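Local coordinates for protein NADH dehydrogenase, putative (Plasmodium falciparum, PDB 5JWC) that oxidises NADH through a bound FAD, probably passing the electrons to ubiquinone, as a type II NADH dehydrogenase of the malaria parasite, at residues Leu69-Leu72 against Thr76-Val79; Thr486-Val491 against Phe503-Asp508; Glu202-Phe207 against Glu251-Leu256. One frame throughout, in Å; residues are numbered along the deposited sequence.

Contact 1: Leu69-Leu72 against Thr76-Val79. With 4W0 (5-fluoro-3-methyl-2-{4-[4-(trifluoromethoxy)benzyl]phenyl}quinolin-4(1H)-one), chain L; 4W0 (5-fluoro-3-methyl-2-{4-[4-(trifluoromethoxy)benzyl]phenyl}quinolin-4(1H)-one), chain K.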
loop_
_atom_site.group_PDB
_atom_site.type_symbol
_atom_site.label_atom_id
_atom_site.label_comp_id
_atom_site.label_asym_id
_atom_site.label_seq_id
_atom_site.Cartn_x
_atom_site.Cartn_y
_atom_site.Cartn_z
ATOM N N LEU A 69 1.063 -7.831 12.700
ATOM C CA LEU A 69 1.751 -8.090 11.429
ATOM C C LEU A 69 1.269 -9.379 10.696
ATOM O O LEU A 69 1.135 -9.378 9.469
ATOM C CB LEU A 69 3.252 -8.163 11.688
ATOM C CG LEU A 69 3.957 -6.791 11.730
ATOM C CD1 LEU A 69 5.435 -6.951 11.986
ATOM C CD2 LEU A 69 3.748 -5.986 10.443
ATOM N N PRO A 70 0.994 -10.477 11.436
ATOM C CA PRO A 70 0.463 -11.659 10.727
ATOM C C PRO A 70 -0.848 -11.370 10.007
ATOM O O PRO A 70 -1.072 -11.926 8.929
ATOM C CB PRO A 70 0.251 -12.672 11.857
ATOM C CG PRO A 70 1.334 -12.313 12.861
ATOM C CD PRO A 70 1.326 -10.798 12.841
ATOM N N CYS A 71 -1.684 -10.506 10.583
ATOM C CA CYS A 71 -2.953 -10.121 9.941
ATOM C C CYS A 71 -2.749 -9.404 8.618
ATOM O O CYS A 71 -3.590 -9.451 7.730
ATOM C CB CYS A 71 -3.760 -9.231 10.867
ATOM S SG CYS A 71 -4.381 -10.094 12.305
ATOM N N LEU A 72 -1.611 -8.738 8.502
ATOM C CA LEU A 72 -1.256 -8.015 7.298
ATOM C C LEU A 72 -0.851 -8.964 6.174
ATOM O O LEU A 72 -1.146 -8.695 5.003
ATOM C CB LEU A 72 -0.122 -7.037 7.616
ATOM C CG LEU A 72 0.002 -5.677 6.966
ATOM C CD1 LEU A 72 -1.320 -4.908 6.945
ATOM C CD2 LEU A 72 1.097 -4.900 7.726
ATOM N N THR A 76 -6.089 -9.570 6.457
ATOM C CA THR A 76 -7.171 -9.451 7.439
ATOM C C THR A 76 -7.279 -8.020 8.005
ATOM O O THR A 76 -8.374 -7.528 8.281
ATOM C CB THR A 76 -6.983 -10.461 8.607
ATOM O OG1 THR A 76 -7.206 -11.795 8.132
ATOM C CG2 THR A 76 -7.959 -10.182 9.740
ATOM N N LEU A 77 -6.138 -7.363 8.197
ATOM C CA LEU A 77 -6.119 -5.969 8.631
ATOM C C LEU A 77 -5.223 -5.182 7.679
ATOM O O LEU A 77 -4.395 -5.772 7.001
ATOM C CB LEU A 77 -5.604 -5.851 10.062
ATOM C CG LEU A 77 -6.422 -6.553 11.138
ATOM C CD1 LEU A 77 -5.674 -6.465 12.471
ATOM C CD2 LEU A 77 -7.790 -5.918 11.249
ATOM N N SER A 78 -5.369 -3.862 7.645
ATOM C CA SER A 78 -4.581 -3.028 6.740
ATOM C C SER A 78 -3.451 -2.274 7.456
ATOM O O SER A 78 -3.340 -2.280 8.691
ATOM C CB SER A 78 -5.483 -2.019 6.028
ATOM O OG SER A 78 -6.083 -1.141 6.970
ATOM N N VAL A 79 -2.610 -1.618 6.665
ATOM C CA VAL A 79 -1.477 -0.908 7.206
ATOM C C VAL A 79 -1.898 0.216 8.155
ATOM O O VAL A 79 -1.179 0.516 9.102
ATOM C CB VAL A 79 -0.592 -0.364 6.068
ATOM C CG1 VAL A 79 0.494 0.579 6.596
ATOM C CG2 VAL A 79 0.063 -1.529 5.362
HETATM C C1 4W0 L . -2.751 -5.975 3.590
HETATM C C2 4W0 L . -2.198 -5.406 2.437
HETATM C C3 4W0 L . -3.012 -4.578 1.635
HETATM C C4 4W0 L . -4.353 -4.293 1.968
HETATM C C5 4W0 L . -4.887 -4.866 3.123
HETATM C C6 4W0 L . -4.098 -5.689 3.934
HETATM O O1 4W0 L . 1.860 -2.289 -9.311
HETATM C C7 4W0 L . -5.198 -3.395 1.102
HETATM C C8 4W0 L . -4.613 -2.811 -0.090
HETATM C C9 4W0 L . -3.204 -3.143 -0.408
HETATM C C10 4W0 L . -2.443 -2.563 -1.549
HETATM C C11 4W0 L . -2.334 -1.178 -1.490
HETATM C C12 4W0 L . -1.643 -0.497 -2.460
HETATM C C13 4W0 L . -1.031 -1.221 -3.448
HETATM C C14 4W0 L . -1.086 -2.609 -3.502
HETATM C C15 4W0 L . -1.802 -3.291 -2.527
HETATM O O2 4W0 L . -6.359 -3.153 1.368
HETATM N N 4W0 L . -2.417 -3.982 0.440
HETATM C C16 4W0 L . -0.274 -0.369 -4.421
HETATM C C17 4W0 L . 0.245 -0.917 -5.710
HETATM C C18 4W0 L . -0.611 -1.428 -6.672
HETATM C C19 4W0 L . -0.078 -1.882 -7.873
HETATM C C20 4W0 L . 1.295 -1.820 -8.098
HETATM C C21 4W0 L . 2.134 -1.292 -7.123
HETATM C C22 4W0 L . 1.609 -0.835 -5.927
HETATM C C23 4W0 L . -5.472 -1.903 -0.946
HETATM F F1 4W0 L . -6.147 -4.614 3.452
HETATM C C24 4W0 L . 1.824 -3.680 -9.616
HETATM F F2 4W0 L . 1.971 -4.379 -8.482
HETATM F F3 4W0 L . 2.782 -4.018 -10.511
HETATM F F4 4W0 L . 0.647 -3.970 -10.195
HETATM C C1 4W0 K . -2.735 6.920 -0.805
HETATM C C2 4W0 K . -1.687 6.053 -0.462
HETATM C C3 4W0 K . -1.735 5.381 0.773
HETATM C C4 4W0 K . -2.805 5.546 1.682
HETATM C C5 4W0 K . -3.841 6.411 1.325
HETATM C C6 4W0 K . -3.814 7.093 0.101
HETATM O O1 4W0 K . 9.005 0.384 3.821
HETATM C C7 4W0 K . -2.831 4.819 3.009
HETATM C C8 4W0 K . -1.738 3.919 3.335
HETATM C C9 4W0 K . -0.627 3.790 2.361
HETATM C C10 4W0 K . 0.526 2.861 2.497
HETATM C C11 4W0 K . 0.167 1.518 2.584
HETATM C C12 4W0 K . 1.144 0.557 2.690
HETATM C C13 4W0 K . 2.454 0.968 2.655
HETATM C C14 4W0 K . 2.828 2.301 2.524
HETATM C C15 4W0 K . 1.841 3.261 2.435
HETATM O O2 4W0 K . -3.745 4.961 3.810
HETATM N N 4W0 K . -0.632 4.473 1.109
HETATM C C16 4W0 K . 3.439 -0.150 2.730
HETATM C C17 4W0 K . 4.890 0.050 3.038
HETATM C C18 4W0 K . 5.309 0.607 4.236
HETATM C C19 4W0 K . 6.669 0.717 4.496
HETATM C C20 4W0 K . 7.606 0.267 3.572
HETATM C C21 4W0 K . 7.165 -0.311 2.381
HETATM C C22 4W0 K . 5.810 -0.426 2.115
HETATM C C23 4W0 K . -1.772 3.170 4.652
HETATM F F1 4W0 K . -4.850 6.587 2.160
HETATM C C24 4W0 K . 9.655 1.651 3.967
HETATM F F2 4W0 K . 8.886 2.572 3.363
HETATM F F3 4W0 K . 10.868 1.645 3.376
HETATM F F4 4W0 K . 9.912 1.926 5.272
#

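Contact 2: Thr486-Val491 against Phe503-Asp508. With 4W0 (5-fluoro-3-methyl-2-{4-[4-(trifluoromethoxy)benzyl]phenyl}quinolin-4(1H)-one), chain M; TRT (fragment of triton X-100), chain T.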
loop_
_atom_site.group_PDB
_atom_site.type_symbol
_atom_site.label_atom_id
_atom_site.label_comp_id
_atom_site.label_asym_id
_atom_site.label_seq_id
_atom_site.Cartn_x
_atom_site.Cartn_y
_atom_site.Cartn_z
ATOM N N THR A 486 -14.016 -12.737 19.845
ATOM C CA THR A 486 -14.547 -11.486 20.397
ATOM C C THR A 486 -13.609 -10.957 21.466
ATOM O O THR A 486 -13.361 -9.747 21.575
ATOM C CB THR A 486 -15.968 -11.664 21.004
ATOM O OG1 THR A 486 -16.841 -12.239 20.025
ATOM C CG2 THR A 486 -16.533 -10.322 21.432
ATOM N N PHE A 487 -13.094 -11.878 22.265
ATOM C CA PHE A 487 -12.134 -11.551 23.305
ATOM C C PHE A 487 -10.877 -10.917 22.726
ATOM O O PHE A 487 -10.366 -9.913 23.237
ATOM C CB PHE A 487 -11.760 -12.806 24.084
ATOM C CG PHE A 487 -10.737 -12.561 25.137
ATOM C CD1 PHE A 487 -11.087 -11.906 26.299
ATOM C CD2 PHE A 487 -9.428 -12.974 24.965
ATOM C CE1 PHE A 487 -10.160 -11.665 27.281
ATOM C CE2 PHE A 487 -8.493 -12.750 25.953
ATOM C CZ PHE A 487 -8.860 -12.090 27.111
ATOM N N TRP A 488 -10.382 -11.517 21.653
ATOM C CA TRP A 488 -9.198 -11.018 20.967
ATOM C C TRP A 488 -9.417 -9.548 20.536
ATOM O O TRP A 488 -8.576 -8.692 20.781
ATOM C CB TRP A 488 -8.905 -11.926 19.781
ATOM C CG TRP A 488 -7.677 -11.660 18.991
ATOM C CD1 TRP A 488 -6.477 -12.295 19.107
ATOM C CD2 TRP A 488 -7.543 -10.731 17.904
ATOM N NE1 TRP A 488 -5.595 -11.810 18.170
ATOM C CE2 TRP A 488 -6.221 -10.853 17.415
ATOM C CE3 TRP A 488 -8.399 -9.808 17.299
ATOM C CZ2 TRP A 488 -5.737 -10.082 16.351
ATOM C CZ3 TRP A 488 -7.922 -9.046 16.230
ATOM C CH2 TRP A 488 -6.602 -9.189 15.771
ATOM N N LYS A 489 -10.567 -9.256 19.935
ATOM C CA LYS A 489 -10.868 -7.889 19.471
ATOM C C LYS A 489 -10.960 -6.881 20.624
ATOM O O LYS A 489 -10.425 -5.769 20.548
ATOM C CB LYS A 489 -12.170 -7.896 18.677
ATOM C CG LYS A 489 -12.090 -8.803 17.459
ATOM C CD LYS A 489 -13.301 -8.675 16.565
ATOM C CE LYS A 489 -13.139 -9.633 15.387
ATOM N NZ LYS A 489 -14.328 -9.654 14.518
ATOM N N VAL A 490 -11.638 -7.277 21.694
ATOM C CA VAL A 490 -11.750 -6.437 22.881
ATOM C C VAL A 490 -10.373 -6.122 23.446
ATOM O O VAL A 490 -10.103 -4.980 23.848
ATOM C CB VAL A 490 -12.615 -7.104 23.979
ATOM C CG1 VAL A 490 -12.471 -6.366 25.296
ATOM C CG2 VAL A 490 -14.072 -7.127 23.549
ATOM N N VAL A 491 -9.495 -7.124 23.476
ATOM C CA VAL A 491 -8.163 -6.876 24.001
ATOM C C VAL A 491 -7.419 -5.943 23.064
ATOM O O VAL A 491 -6.959 -4.890 23.470
ATOM C CB VAL A 491 -7.348 -8.168 24.189
ATOM C CG1 VAL A 491 -5.887 -7.821 24.455
ATOM C CG2 VAL A 491 -7.932 -8.998 25.324
ATOM N N PHE A 503 -10.283 3.149 14.901
ATOM C CA PHE A 503 -11.238 3.377 13.824
ATOM C C PHE A 503 -10.983 2.362 12.699
ATOM O O PHE A 503 -11.869 1.607 12.299
ATOM C CB PHE A 503 -11.105 4.823 13.305
ATOM C CG PHE A 503 -11.956 5.120 12.098
ATOM C CD1 PHE A 503 -13.283 5.459 12.244
ATOM C CD2 PHE A 503 -11.422 5.041 10.815
ATOM C CE1 PHE A 503 -14.076 5.734 11.128
ATOM C CE2 PHE A 503 -12.206 5.316 9.700
ATOM C CZ PHE A 503 -13.536 5.658 9.863
ATOM N N HIS A 504 -9.742 2.292 12.238
ATOM C CA HIS A 504 -9.390 1.357 11.167
ATOM C C HIS A 504 -9.557 -0.116 11.568
ATOM O O HIS A 504 -9.997 -0.948 10.765
ATOM C CB HIS A 504 -7.962 1.613 10.705
ATOM C CG HIS A 504 -7.835 2.813 9.824
ATOM N ND1 HIS A 504 -8.139 2.771 8.480
ATOM C CD2 HIS A 504 -7.425 4.078 10.083
ATOM C CE1 HIS A 504 -7.924 3.967 7.949
ATOM N NE2 HIS A 504 -7.489 4.773 8.897
ATOM N N PHE A 505 -9.205 -0.425 12.811
ATOM C CA PHE A 505 -9.386 -1.778 13.352
ATOM C C PHE A 505 -10.842 -2.239 13.171
ATOM O O PHE A 505 -11.118 -3.332 12.675
ATOM C CB PHE A 505 -8.996 -1.777 14.827
ATOM C CG PHE A 505 -8.901 -3.142 15.462
ATOM C CD1 PHE A 505 -7.823 -3.976 15.208
ATOM C CD2 PHE A 505 -9.845 -3.549 16.384
ATOM C CE1 PHE A 505 -7.717 -5.214 15.845
ATOM C CE2 PHE A 505 -9.746 -4.786 17.022
ATOM C CZ PHE A 505 -8.683 -5.612 16.755
ATOM N N PHE A 506 -11.769 -1.383 13.570
ATOM C CA PHE A 506 -13.180 -1.699 13.468
ATOM C C PHE A 506 -13.623 -1.794 11.996
ATOM O O PHE A 506 -14.319 -2.741 11.600
ATOM C CB PHE A 506 -13.996 -0.652 14.232
ATOM C CG PHE A 506 -15.483 -0.868 14.157
ATOM C CD1 PHE A 506 -16.105 -1.762 14.998
ATOM C CD2 PHE A 506 -16.257 -0.182 13.240
ATOM C CE1 PHE A 506 -17.478 -1.964 14.938
ATOM C CE2 PHE A 506 -17.635 -0.381 13.176
ATOM C CZ PHE A 506 -18.240 -1.282 14.025
ATOM N N ILE A 507 -13.219 -0.813 11.189
ATOM C CA ILE A 507 -13.629 -0.760 9.781
ATOM C C ILE A 507 -13.117 -1.979 9.014
ATOM O O ILE A 507 -13.845 -2.576 8.212
ATOM C CB ILE A 507 -13.115 0.519 9.076
ATOM C CG1 ILE A 507 -13.790 1.773 9.649
ATOM C CG2 ILE A 507 -13.302 0.428 7.540
ATOM C CD1 ILE A 507 -15.310 1.707 9.682
ATOM N N ASP A 508 -11.867 -2.356 9.270
ATOM C CA ASP A 508 -11.285 -3.502 8.592
ATOM C C ASP A 508 -12.061 -4.791 8.850
ATOM O O ASP A 508 -12.206 -5.620 7.952
ATOM C CB ASP A 508 -9.821 -3.692 9.008
ATOM C CG ASP A 508 -8.872 -2.809 8.207
ATOM O OD1 ASP A 508 -9.351 -2.072 7.305
ATOM O OD2 ASP A 508 -7.647 -2.863 8.465
HETATM C C1 4W0 M . -7.520 -12.489 13.734
HETATM C C2 4W0 M . -8.001 -13.220 12.635
HETATM C C3 4W0 M . -9.370 -13.524 12.533
HETATM C C4 4W0 M . -10.276 -13.109 13.526
HETATM C C5 4W0 M . -9.798 -12.378 14.621
HETATM C C6 4W0 M . -8.436 -12.065 14.730
HETATM O O1 4W0 M . -13.310 -23.351 6.365
HETATM C C7 4W0 M . -11.739 -13.438 13.403
HETATM C C8 4W0 M . -12.217 -14.208 12.266
HETATM C C9 4W0 M . -11.252 -14.638 11.229
HETATM C C10 4W0 M . -11.606 -15.468 10.015
HETATM C C11 4W0 M . -12.117 -16.757 10.170
HETATM C C12 4W0 M . -12.404 -17.553 9.067
HETATM C C13 4W0 M . -12.138 -17.036 7.818
HETATM C C14 4W0 M . -11.607 -15.786 7.658
HETATM C C15 4W0 M . -11.323 -14.995 8.750
HETATM O O2 4W0 M . -12.527 -13.074 14.249
HETATM N N 4W0 M . -9.858 -14.307 11.369
HETATM C C16 4W0 M . -12.391 -17.756 6.528
HETATM C C17 4W0 M . -12.604 -19.245 6.525
HETATM C C18 4W0 M . -11.674 -20.105 7.094
HETATM C C19 4W0 M . -11.913 -21.477 7.049
HETATM C C20 4W0 M . -13.057 -21.965 6.408
HETATM C C21 4W0 M . -13.976 -21.097 5.830
HETATM C C22 4W0 M . -13.742 -19.737 5.884
HETATM C C23 4W0 M . -13.690 -14.527 12.162
HETATM F F1 4W0 M . -10.653 -11.975 15.563
HETATM C C24 4W0 M . -13.979 -23.889 7.479
HETATM F F2 4W0 M . -13.181 -23.766 8.543
HETATM F F3 4W0 M . -14.227 -25.193 7.266
HETATM F F4 4W0 M . -15.123 -23.216 7.667
HETATM O O21 TRT T . -9.161 11.988 17.924
HETATM C C20 TRT T . -9.816 12.866 17.028
HETATM C C19 TRT T . -11.325 12.591 17.005
HETATM O O18 TRT T . -11.607 11.253 16.494
HETATM C C17 TRT T . -11.643 10.252 17.501
HETATM C C16 TRT T . -12.823 9.260 17.242
HETATM O O15 TRT T . -12.740 8.276 18.316
HETATM C C12 TRT T . -13.305 6.984 18.039
HETATM C C13 TRT T . -12.882 6.244 16.901
HETATM C C14 TRT T . -13.429 4.984 16.654
HETATM C C11 TRT T . -14.255 6.461 18.918
HETATM C C10 TRT T . -14.807 5.195 18.666
HETATM C C9 TRT T . -14.369 4.452 17.552
HETATM C C6 TRT T . -15.032 3.111 17.275
HETATM C C8 TRT T . -14.105 2.123 16.545
HETATM C C7 TRT T . -15.559 2.456 18.552
HETATM C C5 TRT T . -16.248 3.771 16.516
HETATM C C1 TRT T . -16.820 3.475 15.072
HETATM C C2 TRT T . -15.843 3.115 13.945
HETATM C C4 TRT T . -17.867 2.381 15.277
HETATM C C3 TRT T . -17.499 4.765 14.626
#

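Contact 3: Glu202-Phe207 against Glu251-Leu256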
loop_
_atom_site.group_PDB
_atom_site.type_symbol
_atom_site.label_atom_id
_atom_site.label_comp_id
_atom_site.label_asym_id
_atom_site.label_seq_id
_atom_site.Cartn_x
_atom_site.Cartn_y
_atom_site.Cartn_z
ATOM N N GLU A 202 0.692 -17.786 13.950
ATOM C CA GLU A 202 -0.327 -16.845 13.477
ATOM C C GLU A 202 -0.267 -16.610 11.960
ATOM O O GLU A 202 -1.304 -16.484 11.315
ATOM C CB GLU A 202 -0.224 -15.529 14.238
ATOM C CG GLU A 202 -0.674 -15.721 15.712
ATOM C CD GLU A 202 -0.771 -14.427 16.499
ATOM O OE1 GLU A 202 0.259 -13.724 16.609
ATOM O OE2 GLU A 202 -1.887 -14.114 17.000
ATOM N N VAL A 203 0.935 -16.550 11.401
ATOM C CA VAL A 203 1.078 -16.426 9.949
ATOM C C VAL A 203 0.468 -17.631 9.248
ATOM O O VAL A 203 -0.244 -17.487 8.264
ATOM C CB VAL A 203 2.558 -16.275 9.533
ATOM C CG1 VAL A 203 2.724 -16.411 7.997
ATOM C CG2 VAL A 203 3.108 -14.942 10.048
ATOM N N THR A 204 0.742 -18.825 9.772
ATOM C CA THR A 204 0.196 -20.053 9.202
ATOM C C THR A 204 -1.342 -20.042 9.259
ATOM O O THR A 204 -2.009 -20.360 8.279
ATOM C CB THR A 204 0.767 -21.310 9.943
ATOM O OG1 THR A 204 2.199 -21.321 9.841
ATOM C CG2 THR A 204 0.222 -22.602 9.342
ATOM N N ALA A 205 -1.897 -19.673 10.409
ATOM C CA ALA A 205 -3.349 -19.648 10.608
ATOM C C ALA A 205 -4.034 -18.660 9.649
ATOM O O ALA A 205 -5.093 -18.942 9.097
ATOM C CB ALA A 205 -3.677 -19.281 12.079
ATOM N N GLU A 206 -3.420 -17.494 9.479
ATOM C CA GLU A 206 -3.980 -16.447 8.625
ATOM C C GLU A 206 -4.008 -16.865 7.164
ATOM O O GLU A 206 -5.004 -16.647 6.477
ATOM C CB GLU A 206 -3.172 -15.157 8.788
ATOM C CG GLU A 206 -3.514 -14.400 10.076
ATOM C CD GLU A 206 -4.920 -13.817 10.029
ATOM O OE1 GLU A 206 -5.487 -13.537 11.106
ATOM O OE2 GLU A 206 -5.453 -13.626 8.907
ATOM N N PHE A 207 -2.912 -17.450 6.692
ATOM C CA PHE A 207 -2.894 -18.029 5.357
ATOM C C PHE A 207 -3.889 -19.171 5.196
ATOM O O PHE A 207 -4.529 -19.268 4.151
ATOM C CB PHE A 207 -1.490 -18.496 4.986
ATOM C CG PHE A 207 -0.676 -17.409 4.356
ATOM C CD1 PHE A 207 -1.097 -16.828 3.171
ATOM C CD2 PHE A 207 0.467 -16.920 4.974
ATOM C CE1 PHE A 207 -0.362 -15.794 2.577
ATOM C CE2 PHE A 207 1.199 -15.907 4.400
ATOM C CZ PHE A 207 0.790 -15.340 3.192
ATOM N N GLU A 251 -3.925 -29.685 17.087
ATOM C CA GLU A 251 -5.165 -30.316 16.682
ATOM C C GLU A 251 -5.972 -29.432 15.730
ATOM O O GLU A 251 -6.548 -29.921 14.754
ATOM C CB GLU A 251 -5.964 -30.670 17.925
ATOM C CG GLU A 251 -7.395 -31.068 17.714
ATOM C CD GLU A 251 -8.079 -31.306 19.051
ATOM O OE1 GLU A 251 -9.195 -30.771 19.273
ATOM O OE2 GLU A 251 -7.463 -32.010 19.892
ATOM N N ASN A 252 -6.017 -28.133 16.010
ATOM C CA ASN A 252 -6.724 -27.223 15.124
ATOM C C ASN A 252 -6.026 -27.211 13.748
ATOM O O ASN A 252 -6.686 -27.240 12.711
ATOM C CB ASN A 252 -6.794 -25.818 15.728
ATOM C CG ASN A 252 -7.924 -24.991 15.147
ATOM O OD1 ASN A 252 -9.036 -25.490 14.966
ATOM N ND2 ASN A 252 -7.641 -23.722 14.827
ATOM N N PHE A 253 -4.693 -27.204 13.748
ATOM C CA PHE A 253 -3.931 -27.210 12.498
ATOM C C PHE A 253 -4.169 -28.514 11.711
ATOM O O PHE A 253 -4.408 -28.464 10.508
ATOM C CB PHE A 253 -2.427 -26.990 12.760
ATOM C CG PHE A 253 -2.030 -25.521 12.911
ATOM C CD1 PHE A 253 -2.988 -24.543 13.183
ATOM C CD2 PHE A 253 -0.713 -25.125 12.752
ATOM C CE1 PHE A 253 -2.629 -23.187 13.301
ATOM C CE2 PHE A 253 -0.334 -23.769 12.869
ATOM C CZ PHE A 253 -1.301 -22.805 13.142
ATOM N N HIS A 254 -4.111 -29.666 12.384
ATOM C CA HIS A 254 -4.494 -30.946 11.749
ATOM C C HIS A 254 -5.858 -30.872 11.095
ATOM O O HIS A 254 -6.015 -31.201 9.920
ATOM C CB HIS A 254 -4.495 -32.089 12.767
ATOM C CG HIS A 254 -3.148 -32.534 13.187
ATOM N ND1 HIS A 254 -2.004 -32.303 12.408
ATOM C CD2 HIS A 254 -2.694 -33.181 14.276
ATOM C CE1 HIS A 254 -0.960 -32.785 13.009
ATOM N NE2 HIS A 254 -1.344 -33.338 14.173
ATOM N N ASN A 255 -6.849 -30.421 11.857
ATOM C CA ASN A 255 -8.203 -30.295 11.338
ATOM C C ASN A 255 -8.276 -29.356 10.135
ATOM O O ASN A 255 -9.170 -29.493 9.303
ATOM C CB ASN A 255 -9.160 -29.820 12.439
ATOM C CG ASN A 255 -9.277 -30.826 13.606
ATOM O OD1 ASN A 255 -8.670 -31.908 13.588
ATOM N ND2 ASN A 255 -10.043 -30.451 14.634
ATOM N N LEU A 256 -7.333 -28.417 10.025
ATOM C CA LEU A 256 -7.295 -27.532 8.857
ATOM C C LEU A 256 -6.388 -28.092 7.755
ATOM O O LEU A 256 -6.197 -27.455 6.717
ATOM C CB LEU A 256 -6.809 -26.131 9.240
ATOM C CG LEU A 256 -7.827 -25.248 9.958
ATOM C CD1 LEU A 256 -7.131 -24.124 10.712
ATOM C CD2 LEU A 256 -8.864 -24.705 8.958
#

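Contact 1: Leu69-Leu72 against Thr76-Val79
Cys71 O receives two backbone N-H groups from the segment that follows its helix, Thr76 N at 2.8 Å with a strongly bent angle of 120° and Leu77 N at 3.3 Å but nearly straight, at 165°. Both bonds are weak, and they go with a turn in which the chain folds back past Cys71. Apolar contact reinforces the turn where CB of Cys71 rests on CD1 of Leu77 at 3.7 Å. Leu72 reaches over by a single branch: its CD1 lies 3.2 Å from Leu77 O and also touches CG2 of Val79, with an intermediate first torsion (chi1 -145°) that lets this methyl approach a backbone its CB points away from. One 4W0 inhibitor settles against the same peptide, ring carbon C6 lying 3.1 Å from Leu77 O, while CG2 of Val79 meets C12 of a second 4W0 at 3.6 Å. Farther out, Asp508 takes the amide hydrogen of Ser78, and Thr76 OG1 is hydrogen-bonded to Glu206, Arg517 and Ser74. Ile520 of the second subunit packs on Val79. Cys71 O thus has weak bonds from Thr76 N, Leu77 N and Ser74 OG, while Leu77 O, shared with Leu72 CD1, meets one inhibitor and the Val79 methyl the other.

Contact 2: Thr486-Val491 against Phe503-Asp508
Trp488 and Phe505 both carry CG opposite the backbone N (chi1 -176° and -170°), and these torsions swing their rings into the space between helices 484-495 and 499-515. There CZ3 of the indole meets CZ of Phe505 at 3.6 Å. The planes are inclined by only 21°, but with centroids 5.9 Å apart the rings are slid past one another with little overlap, meeting obliquely through CZ3 and CZ, and form no full stack. Phe505 also brings CE2 to 3.7 Å from Lys489 O. A 4W0 inhibitor comes over one face of the indole with its quinolone steeply upright, C6 being 3.4 Å from CZ3 of Trp488. The extended Lys489 chain runs beside the same ligand, CE lying 3.4 Å from F1, and makes a cation-pi contact with Phe509. On helix 499-515, Phe506 lays a ring face against C4 of a Triton fragment, and Phe503 meets the ring of Tyr515 of the second subunit. Two successive helices joined by aromatic side chains, with detergent fragments bound on both, the first through Val490 and Val491, are consistent with the amphipathic C-terminal helices by which type II NADH dehydrogenases attach to the membrane surface.

Contact 3: Glu202-Phe207 against Glu251-Leu256
Between 202-207 and 251-256, on helices 198-218 and 243-255, the nearest CA atoms are those of Ala205 and Phe253, 7.8 Å apart. Both helices are crossover connections of a Rossmann-type parallel sheet: the first links strands 190-194 and 227-232, the second links 227-232 to 259-262, and each joins neighbouring strands in a beta-alpha-beta unit. A GxGxxG pattern at Gly195, Gly197 and Gly200 leads into the first helix, consistent with an NADH-binding fold as in related flavoproteins, although no NADH is among the bound ligands. The second helix is ending within the contact, where Leu256 N makes weak bonds to the carbonyl oxygens of Asn252 and Phe253.

One side chain, Phe253, makes most of the contact. With its CG opposite the carbonyl carbon (chi1 -83°), it extends its ring to the surface of the other helix, where CE2 meets CG2 of Thr204 at 3.8 Å and CB of Thr204 at 4.0 Å. The threonine faces the ring with carbon, while its hydroxyl turns back along its own helix and is hydrogen-bonded to Gly200 O. Thr204 and Phe253 both also touch Ile230 of the shared strand 227-232, so helix, helix and sheet close on one apolar seam. Away from it, Glu202 holds Tyr463 N, and Asn252 ND2 binds the carbonyls of Ile464 and Gly465, tying both helices to strand 460-465. The methyl of Ala205 adds a further, looser contact: its CB lies 4.2 Å from CE1 of Phe253.

Overall arrangement
All three contacts are formed mainly by buried residues, but their settings differ. Contact 3 joins two crossover helices and is purely apolar across its segments; its touching residues are buried, though the helix bearing Phe253 also carries exposed residues. Contact 2, also without a hydrogen bond across it, lies in the C-terminal helices, which elsewhere meet detergent and the second subunit. Contact 1 relies on backbone bonds and touches both of the others, packing Leu77 CD1 on Phe505 and Pro70 CB on Glu202 besides hydrogen-bonding to each. Helix 499-515, part of contact 2, and helix 198-218, part of contact 3, therefore both border contact 1, whereas contacts 2 and 3 do not touch.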